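27kDa outer membrane protein (Silicibacter pomeroyi, PDB 3GYK) probably acts as a thiol-disulfide oxidoreductase through its DsbA-like thioredoxin domain, which makes up most of the crystallised fragment. Local coordinates at residues D23-E28 against N53-Y58; E85-A90 against R108-D113. All coordinates share one frame; numbering follows the deposited sequence. Where two conformers were deposited one is given.

Contact 1 of 2, residues D23-E28 against N53-Y58; sequences DVTVVE and NVRLVY
Val24 to Glu28 pairs in parallel with Val54 to Tyr58, two strands of a beta-alpha-beta unit whose crossover is helix 35-50, in the central sheet of the thioredoxin fold. Four backbone bonds join them. Arg55 N gives its hydrogen to Val24 O at 2.9 Å, and Arg55 O receives Val26 N at 2.8 Å with an N-H...O angle of 167°. Val57 repeats the pattern, its N reaching Val26 O and its O taking Glu28 N. Arg55 O and Val57 O also accept CA-H contacts from Thr25 and Val27. At the strand entrance Asp23 N makes two weak bonds, to Asn53 O and OD1; the Asp23 carboxylate instead engages Arg172 NE through OD1, in a salt bridge.

Arg55 lies alongside Thr25, its chain extended as far as NE, and NH1 meets Thr25 OG1 at 2.9 Å, with the oxygen 10° out of the guanidinium plane. NH2 donates to Phe9 O, and NE makes a weak bond to Pro20 O. An alanine at Arg55 would probably leave Thr25 OG1 without this donor and Phe9 O without its guanidinium partner. Next to this pair, Thr25 CG2 packs on Val57 CG2 at 3.6 Å. On the face carrying Val24, Val54, Val26 and Leu56 the contacts are apolar: Val26 CG2 meets Val54 CG1 and its CG1 meets Leu56 CD1. At the polar end of that face the carboxylate of Glu28 stands nearly perpendicular to the Tyr58 ring, and one water joins them, donating to Glu28 OE1 at 2.8 Å and lying 2.7 Å from Tyr58 OH.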
loop_
_atom_site.group_PDB
_atom_site.type_symbol
_atom_site.label_atom_id
_atom_site.label_comp_id
_atom_site.label_asym_id
_atom_site.label_seq_id
_atom_site.Cartn_x
_atom_site.Cartn_y
_atom_site.Cartn_z
ATOM N N ASP A 23 -12.227 3.336 -12.948
ATOM C CA ASP A 23 -11.618 3.713 -14.254
ATOM C C ASP A 23 -10.289 4.450 -14.126
ATOM O O ASP A 23 -9.648 4.738 -15.142
ATOM C CB ASP A 23 -12.599 4.491 -15.140
ATOM C CG ASP A 23 -12.900 5.884 -14.617
ATOM O OD1 ASP A 23 -12.511 6.221 -13.475
ATOM O OD2 ASP A 23 -13.568 6.635 -15.357
ATOM N N VAL A 24 -9.906 4.771 -12.895
ATOM C CA VAL A 24 -8.587 5.357 -12.582
ATOM C C VAL A 24 -7.950 4.510 -11.487
ATOM O O VAL A 24 -8.577 4.264 -10.428
ATOM C CB VAL A 24 -8.713 6.815 -12.123
ATOM C CG1 VAL A 24 -7.360 7.379 -11.619
ATOM C CG2 VAL A 24 -9.246 7.656 -13.245
ATOM N N THR A 25 -6.718 4.056 -11.736
ATOM C CA THR A 25 -5.929 3.365 -10.703
ATOM C C THR A 25 -4.925 4.296 -10.042
ATOM O O THR A 25 -4.150 4.982 -10.736
ATOM C CB THR A 25 -5.171 2.147 -11.285
ATOM O OG1 THR A 25 -6.123 1.207 -11.775
ATOM C CG2 THR A 25 -4.331 1.440 -10.204
ATOM N N VAL A 26 -4.953 4.313 -8.710
ATOM C CA VAL A 26 -3.946 5.019 -7.910
ATOM C C VAL A 26 -3.073 3.971 -7.263
ATOM O O VAL A 26 -3.597 3.067 -6.597
ATOM C CB VAL A 26 -4.595 5.907 -6.812
ATOM C CG1 VAL A 26 -3.517 6.458 -5.852
ATOM C CG2 VAL A 26 -5.402 7.028 -7.450
ATOM N N VAL A 27 -1.760 4.051 -7.469
ATOM C CA VAL A 27 -0.859 3.119 -6.790
ATOM C C VAL A 27 -0.142 3.876 -5.681
ATOM O O VAL A 27 0.337 4.976 -5.927
ATOM C CB VAL A 27 0.202 2.564 -7.775
ATOM C CG1 VAL A 27 1.099 1.562 -7.067
ATOM C CG2 VAL A 27 -0.496 1.903 -9.006
ATOM N N GLU A 28 -0.047 3.302 -4.477
ATOM C CA GLU A 28 0.732 3.954 -3.416
ATOM C C GLU A 28 1.861 3.015 -3.003
ATOM O O GLU A 28 1.636 1.811 -2.815
ATOM C CB GLU A 28 -0.143 4.224 -2.178
ATOM C CG GLU A 28 0.658 4.984 -1.095
ATOM C CD GLU A 28 -0.105 5.247 0.209
ATOM O OE1 GLU A 28 -1.309 4.932 0.292
ATOM O OE2 GLU A 28 0.556 5.744 1.178
ATOM N N ASN A 53 -15.174 5.417 -7.938
ATOM C CA ASN A 53 -14.689 4.908 -9.221
ATOM C C ASN A 53 -13.156 4.905 -9.272
ATOM O O ASN A 53 -12.548 4.945 -10.347
ATOM C CB ASN A 53 -15.316 5.717 -10.374
ATOM C CG ASN A 53 -15.320 4.958 -11.700
ATOM O OD1 ASN A 53 -15.276 3.722 -11.734
ATOM N ND2 ASN A 53 -15.449 5.698 -12.795
ATOM N N VAL A 54 -12.533 4.871 -8.092
ATOM C CA VAL A 54 -11.056 4.837 -7.963
ATOM C C VAL A 54 -10.670 3.448 -7.477
ATOM O O VAL A 54 -11.233 2.915 -6.510
ATOM C CB VAL A 54 -10.547 5.908 -6.968
ATOM C CG1 VAL A 54 -9.072 5.662 -6.584
ATOM C CG2 VAL A 54 -10.690 7.334 -7.574
ATOM N N ARG A 55 -9.749 2.840 -8.198
ATOM C CA ARG A 55 -9.130 1.595 -7.844
ATOM C C ARG A 55 -7.792 1.915 -7.183
ATOM O O ARG A 55 -7.024 2.711 -7.722
ATOM C CB ARG A 55 -8.819 0.895 -9.142
ATOM C CG ARG A 55 -8.297 -0.474 -9.037
ATOM C CD ARG A 55 -8.545 -1.008 -10.457
ATOM N NE ARG A 55 -8.035 -2.349 -10.545
ATOM C CZ ARG A 55 -6.776 -2.636 -10.832
ATOM N NH1 ARG A 55 -5.920 -1.659 -11.119
ATOM N NH2 ARG A 55 -6.396 -3.909 -10.855
ATOM N N LEU A 56 -7.491 1.269 -6.061
ATOM C CA LEU A 56 -6.277 1.603 -5.298
ATOM C C LEU A 56 -5.369 0.386 -5.155
ATOM O O LEU A 56 -5.774 -0.617 -4.561
ATOM C CB LEU A 56 -6.677 2.108 -3.917
ATOM C CG LEU A 56 -5.560 2.372 -2.921
ATOM C CD1 LEU A 56 -4.807 3.598 -3.375
ATOM C CD2 LEU A 56 -6.193 2.618 -1.583
ATOM N N VAL A 57 -4.150 0.476 -5.701
ATOM C CA VAL A 57 -3.212 -0.662 -5.756
ATOM C C VAL A 57 -2.087 -0.360 -4.758
ATOM O O VAL A 57 -1.521 0.744 -4.756
ATOM C CB VAL A 57 -2.646 -0.904 -7.192
ATOM C CG1 VAL A 57 -1.414 -1.858 -7.158
ATOM C CG2 VAL A 57 -3.741 -1.480 -8.110
ATOM N N TYR A 58 -1.748 -1.341 -3.929
ATOM C CA TYR A 58 -0.714 -1.122 -2.916
ATOM C C TYR A 58 0.603 -1.812 -3.228
ATOM O O TYR A 58 0.626 -3.018 -3.554
ATOM C CB TYR A 58 -1.229 -1.608 -1.563
ATOM C CG TYR A 58 -2.093 -0.618 -0.816
ATOM C CD1 TYR A 58 -2.323 0.670 -1.299
ATOM C CD2 TYR A 58 -2.621 -0.955 0.409
ATOM C CE1 TYR A 58 -3.077 1.602 -0.559
ATOM C CE2 TYR A 58 -3.379 -0.044 1.144
ATOM C CZ TYR A 58 -3.593 1.228 0.661
ATOM O OH TYR A 58 -4.347 2.110 1.399
HETATM O O HOH W 1 -3.405 4.529 2.031
#

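Contact 2 of 2, residues E85-A90 against R108-D113; sequences EAFHWA and REVGLD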
loop_
_atom_site.group_PDB
_atom_site.type_symbol
_atom_site.label_atom_id
_atom_site.label_comp_id
_atom_site.label_asym_id
_atom_site.label_seq_id
_atom_site.Cartn_x
_atom_site.Cartn_y
_atom_site.Cartn_z
ATOM N N GLU A 85 -6.801 -5.499 4.357
ATOM C CA GLU A 85 -7.225 -4.105 4.456
ATOM C C GLU A 85 -7.345 -3.630 5.914
ATOM O O GLU A 85 -6.827 -2.558 6.260
ATOM C CB GLU A 85 -8.543 -3.849 3.689
ATOM C CG GLU A 85 -8.930 -2.375 3.706
ATOM C CD GLU A 85 -10.149 -2.023 2.858
ATOM O OE1 GLU A 85 -10.567 -2.859 2.004
ATOM O OE2 GLU A 85 -10.687 -0.904 3.060
ATOM N N ALA A 86 -8.021 -4.417 6.757
ATOM C CA ALA A 86 -8.222 -4.014 8.149
ATOM C C ALA A 86 -6.868 -3.882 8.844
ATOM O O ALA A 86 -6.636 -2.941 9.626
ATOM C CB ALA A 86 -9.083 -5.031 8.872
ATOM N N PHE A 87 -5.961 -4.808 8.537
ATOM C CA PHE A 87 -4.631 -4.800 9.164
ATOM C C PHE A 87 -3.800 -3.597 8.697
ATOM O O PHE A 87 -3.157 -2.911 9.517
ATOM C CB PHE A 87 -3.929 -6.134 8.862
ATOM C CG PHE A 87 -2.689 -6.414 9.703
ATOM C CD1 PHE A 87 -2.521 -5.877 10.987
ATOM C CD2 PHE A 87 -1.699 -7.272 9.198
ATOM C CE1 PHE A 87 -1.376 -6.185 11.746
ATOM C CE2 PHE A 87 -0.555 -7.580 9.937
ATOM C CZ PHE A 87 -0.396 -7.040 11.226
ATOM N N HIS A 88 -3.853 -3.304 7.399
ATOM C CA HIS A 88 -3.183 -2.141 6.835
ATOM C C HIS A 88 -3.615 -0.842 7.510
ATOM O O HIS A 88 -2.761 -0.054 7.923
ATOM C CB HIS A 88 -3.416 -2.036 5.317
ATOM C CG HIS A 88 -2.929 -0.753 4.740
ATOM N ND1 HIS A 88 -1.623 -0.570 4.357
ATOM C CD2 HIS A 88 -3.557 0.430 4.529
ATOM C CE1 HIS A 88 -1.461 0.665 3.917
ATOM N NE2 HIS A 88 -2.620 1.297 4.018
ATOM N N TRP A 89 -4.930 -0.614 7.610
ATOM C CA TRP A 89 -5.433 0.602 8.232
ATOM C C TRP A 89 -5.013 0.670 9.702
ATOM O O TRP A 89 -4.685 1.751 10.202
ATOM C CB TRP A 89 -6.975 0.731 8.136
ATOM C CG TRP A 89 -7.542 0.842 6.712
ATOM C CD1 TRP A 89 -8.607 0.128 6.201
ATOM C CD2 TRP A 89 -7.076 1.683 5.640
ATOM N NE1 TRP A 89 -8.829 0.488 4.880
ATOM C CE2 TRP A 89 -7.908 1.435 4.514
ATOM C CE3 TRP A 89 -6.056 2.648 5.523
ATOM C CZ2 TRP A 89 -7.738 2.104 3.284
ATOM C CZ3 TRP A 89 -5.885 3.316 4.287
ATOM C CH2 TRP A 89 -6.728 3.037 3.192
ATOM N N ALA A 90 -5.007 -0.478 10.379
ATOM C CA ALA A 90 -4.712 -0.500 11.825
ATOM C C ALA A 90 -3.229 -0.215 12.096
ATOM O O ALA A 90 -2.879 0.507 13.054
ATOM C CB ALA A 90 -5.142 -1.823 12.453
ATOM N N ARG A 108 -3.235 -9.018 16.667
ATOM C CA ARG A 108 -4.209 -9.535 17.626
ATOM C C ARG A 108 -5.466 -8.672 17.611
ATOM O O ARG A 108 -6.583 -9.189 17.499
ATOM C CB ARG A 108 -3.627 -9.589 19.046
ATOM C CG ARG A 108 -2.391 -10.457 19.212
ATOM C CD ARG A 108 -2.120 -10.792 20.687
ATOM N NE ARG A 108 -1.799 -9.620 21.504
ATOM C CZ ARG A 108 -0.595 -9.042 21.542
ATOM N NH1 ARG A 108 0.412 -9.524 20.808
ATOM N NH2 ARG A 108 -0.394 -7.985 22.321
ATOM N N GLU A 109 -5.272 -7.357 17.705
ATOM C CA GLU A 109 -6.376 -6.393 17.737
ATOM C C GLU A 109 -7.339 -6.544 16.556
ATOM O O GLU A 109 -8.558 -6.426 16.740
ATOM C CB GLU A 109 -5.850 -4.958 17.793
ATOM C CG GLU A 109 -5.258 -4.586 19.139
ATOM C CD GLU A 109 -5.115 -3.074 19.357
ATOM O OE1 GLU A 109 -5.412 -2.271 18.444
ATOM O OE2 GLU A 109 -4.716 -2.694 20.481
ATOM N N VAL A 110 -6.803 -6.851 15.376
ATOM C CA VAL A 110 -7.642 -7.039 14.173
ATOM C C VAL A 110 -8.112 -8.488 13.990
ATOM O O VAL A 110 -8.785 -8.817 13.013
ATOM C CB VAL A 110 -6.996 -6.487 12.862
ATOM C CG1 VAL A 110 -6.632 -5.022 13.006
ATOM C CG2 VAL A 110 -5.790 -7.306 12.421
ATOM N N GLY A 111 -7.740 -9.352 14.926
ATOM C CA GLY A 111 -8.265 -10.705 14.949
ATOM C C GLY A 111 -7.483 -11.735 14.160
ATOM O O GLY A 111 -8.006 -12.822 13.869
ATOM N N LEU A 112 -6.234 -11.417 13.835
ATOM C CA LEU A 112 -5.353 -12.380 13.190
ATOM C C LEU A 112 -4.831 -13.430 14.157
ATOM O O LEU A 112 -4.569 -13.144 15.332
ATOM C CB LEU A 112 -4.171 -11.665 12.536
ATOM C CG LEU A 112 -4.548 -10.831 11.317
ATOM C CD1 LEU A 112 -3.442 -9.808 11.018
ATOM C CD2 LEU A 112 -4.805 -11.739 10.093
ATOM N N ASP A 113 -4.708 -14.655 13.651
ATOM C CA ASP A 113 -4.010 -15.746 14.325
ATOM C C ASP A 113 -2.527 -15.475 14.095
ATOM O O ASP A 113 -2.054 -15.593 12.969
ATOM C CB ASP A 113 -4.412 -17.061 13.658
ATOM C CG ASP A 113 -3.651 -18.267 14.185
ATOM O OD1 ASP A 113 -2.491 -18.138 14.632
ATOM O OD2 ASP A 113 -4.218 -19.376 14.119
#
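Phe87 turns one face of its ring to Leu112, whose CD1 methyl lies 3.7 Å from the ring centroid. The line between them is 15° off the ring normal, which makes this a CH-pi contact. The methyl is offset toward the rim, and its nearest ring atom is Phe87 CD2 at 3.6 Å. A single branch of the leucine, CD1, does the touching. The two side chains cross at about a right angle. With CG anti to the backbone N (chi1 -166°), Phe87 starts its ring on the side where it also meets Val110: Val110 CG2 comes obliquely to Phe87 CD1 at 3.8 Å.

The other methyl of Val110 serves the neighbouring turn of the helix. Val110 CG1 rests 3.6 Å from Ala90 CB and also lies 4.0 Å from Ala86 O, so the two branches of one valine divide between the ring and the helix surface. Here helix 84-92 packs against the C-terminal end of helix 100-109 and the turn that follows, among the helices that accompany the thioredoxin core in DsbA-like proteins. The turn is a Schellman motif: Gly111 has a positive phi of 89°, and two bonds run back into the last helical turn, one of them Gly111 N to Arg108 O at 2.8 Å. Gly111 separates the two residues that meet Phe87, and Asp113, just beyond them, is the N-cap of helix 114-120, its OD1 accepting Gln116 N.

Val103 and Ala107 of helix 100-109 also touch Phe87, and Ala107 and Ala78 border Leu112. On helix 84-92 itself, Trp89 NE1 donates to Glu85 OE2 at 2.9 Å, the acceptor lying in the plane of the indole and using its anti lone pair.

Contact 1 lies in the buried sheet, its centre 11 Å from that of the chain, whereas contact 2 is only partly buried, at 15 Å, among the helices. They share no secondary-structure element, and their centres are 22 Å apart. The chemistry differs accordingly: strands 24-30 and 54-60 are joined by regular backbone bonds plus one guanidinium-hydroxyl bond, and bury 584 Å² between their segments, while 85-90 and 108-113 meet through methyls and one ring over 190 Å². The two do touch: Tyr58 OH of contact 1 packs 3.1 Å from Trp89 CH2 of contact 2, and the Tyr58 ring meets that of His88, so helix 84-92 abuts the sheet.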